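Local coordinates for salivary cystatin-L (Ixodes scapularis, PDB 4ZM8), which inhibits cysteine proteinases such as cathepsins L and S, suppressing host immune responses to tick saliva and aiding feeding, at residues V54-N58 and V95-L100. Residue numbers count along the deposited sequence, not the author numbering.
Sequences VAGTN and VVFENL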
loop_
_atom_site.group_PDB
_atom_site.type_symbol
_atom_site.label_atom_id
_atom_site.label_comp_id
_atom_site.label_asym_id
_atom_site.label_seq_id
_atom_site.Cartn_x
_atom_site.Cartn_y
_atom_site.Cartn_z
ATOM N N VAL A 54 -5.868 -9.485 3.857
ATOM C CA VAL A 54 -5.771 -8.744 2.603
ATOM C C VAL A 54 -5.869 -9.684 1.418
ATOM O O VAL A 54 -5.031 -10.570 1.257
ATOM C CB VAL A 54 -4.453 -7.969 2.473
ATOM C CG1 VAL A 54 -4.377 -7.326 1.107
ATOM C CG2 VAL A 54 -4.320 -6.920 3.574
ATOM N N ALA A 55 -6.891 -9.489 0.595
ATOM C CA ALA A 55 -7.035 -10.251 -0.632
ATOM C C ALA A 55 -7.386 -9.339 -1.790
ATOM O O ALA A 55 -8.336 -8.542 -1.716
ATOM C CB ALA A 55 -8.084 -11.320 -0.479
ATOM N N GLY A 56 -6.615 -9.463 -2.864
ATOM C CA GLY A 56 -6.899 -8.751 -4.088
ATOM C C GLY A 56 -5.943 -9.090 -5.210
ATOM O O GLY A 56 -5.145 -10.010 -5.096
ATOM N N THR A 57 -6.039 -8.324 -6.293
ATOM C CA THR A 57 -5.184 -8.471 -7.455
ATOM C C THR A 57 -4.664 -7.106 -7.849
ATOM O O THR A 57 -5.424 -6.147 -7.904
ATOM C CB THR A 57 -5.948 -9.093 -8.638
ATOM O OG1 THR A 57 -6.471 -10.373 -8.253
ATOM C CG2 THR A 57 -5.050 -9.224 -9.875
ATOM N N ASN A 58 -3.368 -7.005 -8.101
ATOM C CA ASN A 58 -2.815 -5.772 -8.634
ATOM C C ASN A 58 -2.786 -5.823 -10.160
ATOM O O ASN A 58 -2.280 -6.773 -10.739
ATOM C CB ASN A 58 -1.416 -5.525 -8.083
ATOM C CG ASN A 58 -1.418 -4.574 -6.918
ATOM O OD1 ASN A 58 -2.364 -3.826 -6.730
ATOM N ND2 ASN A 58 -0.355 -4.580 -6.143
ATOM N N VAL A 95 -1.064 1.347 -11.521
ATOM C CA VAL A 95 -1.503 0.105 -10.910
ATOM C C VAL A 95 -2.898 0.289 -10.352
ATOM O O VAL A 95 -3.216 1.332 -9.794
ATOM C CB VAL A 95 -0.582 -0.365 -9.780
ATOM C CG1 VAL A 95 -0.912 -1.813 -9.431
ATOM C CG2 VAL A 95 0.879 -0.208 -10.164
ATOM N N VAL A 96 -3.723 -0.736 -10.511
ATOM C CA VAL A 96 -5.073 -0.732 -10.004
ATOM C C VAL A 96 -5.272 -1.958 -9.142
ATOM O O VAL A 96 -5.334 -3.083 -9.645
ATOM C CB VAL A 96 -6.130 -0.734 -11.136
ATOM C CG1 VAL A 96 -7.545 -0.907 -10.563
ATOM C CG2 VAL A 96 -6.031 0.523 -11.975
ATOM N N PHE A 97 -5.362 -1.740 -7.835
ATOM C CA PHE A 97 -5.695 -2.816 -6.920
ATOM C C PHE A 97 -7.202 -3.013 -6.859
ATOM O O PHE A 97 -7.961 -2.055 -6.903
ATOM C CB PHE A 97 -5.161 -2.535 -5.522
ATOM C CG PHE A 97 -5.511 -3.600 -4.529
ATOM C CD1 PHE A 97 -4.779 -4.763 -4.466
ATOM C CD2 PHE A 97 -6.588 -3.446 -3.683
ATOM C CE1 PHE A 97 -5.102 -5.752 -3.569
ATOM C CE2 PHE A 97 -6.924 -4.432 -2.782
ATOM C CZ PHE A 97 -6.174 -5.589 -2.720
ATOM N N GLU A 98 -7.621 -4.266 -6.754
ATOM C CA GLU A 98 -9.017 -4.587 -6.567
ATOM C C GLU A 98 -9.158 -5.670 -5.499
ATOM O O GLU A 98 -8.637 -6.770 -5.653
ATOM C CB GLU A 98 -9.636 -5.043 -7.883
ATOM C CG GLU A 98 -11.084 -5.494 -7.787
ATOM C CD GLU A 98 -11.704 -5.735 -9.157
ATOM O OE1 GLU A 98 -11.125 -6.503 -9.952
ATOM O OE2 GLU A 98 -12.764 -5.139 -9.443
ATOM N N ASN A 99 -9.853 -5.358 -4.411
ATOM C CA ASN A 99 -10.084 -6.359 -3.382
ATOM C C ASN A 99 -11.142 -7.351 -3.850
ATOM O O ASN A 99 -11.696 -7.205 -4.940
ATOM C CB ASN A 99 -10.498 -5.700 -2.062
ATOM C CG ASN A 99 -11.906 -5.125 -2.106
ATOM O OD1 ASN A 99 -12.525 -5.035 -3.162
ATOM N ND2 ASN A 99 -12.408 -4.717 -0.948
ATOM N N LEU A 100 -11.431 -8.341 -3.014
ATOM C CA LEU A 100 -12.416 -9.368 -3.334
ATOM C C LEU A 100 -13.842 -8.841 -3.440
ATOM O O LEU A 100 -14.710 -9.534 -3.977
ATOM C CB LEU A 100 -12.380 -10.476 -2.280
ATOM C CG LEU A 100 -11.310 -11.548 -2.447
ATOM C CD1 LEU A 100 -11.393 -12.567 -1.325
ATOM C CD2 LEU A 100 -11.460 -12.214 -3.806
#
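This is an antiparallel backbone pairing inside the cystatin sheet, where the middle of the long strand 39-68 runs beside the end of strand 90-99. Thr57 and Glu98 form its hydrogen-bonded pair: Thr57 N donates to Glu98 O, and Glu98 N returns a bond to Thr57 O, each 3.1 Å long. Beyond the end of strand 90-99, Leu100 N makes a weak hydrogen bond to Ala55 O (3.4 Å), while Ala55 CB rests on Leu100 CD1 at 3.6 Å.

At the non-hydrogen-bonded pair Gly56–Asn99 the CA atoms come within 4.0 Å. The Phe97 ring lies close against the backbone of Gly56, its CZ 3.5 Å from Gly56 CA; a beta carbon on Gly56 would collide with both that ring and Glu98 O. Gly56 ends the Gln-Val-Val-Ala-Gly signature, which in monomeric cystatins forms the first hairpin loop of the protease-binding wedge. Here the segment is extended strand instead of a turn, and it also pairs antiparallel with a strand of the second subunit, consistent with a domain-swapped dimer, a form predicted to be inactive. Asn58 shares a sheet face with Phe97: its OD1 lies 3.3 Å from Phe97 CB, at the ring edge, while its ND2 hydrogen-bonds Gln52 of the second subunit. The end of the Asn99 side chain leads off into the turn before strand 104-106, where OD1 accepts from Gly102 N and ND2 hydrogen-bonds Asp103 OD2.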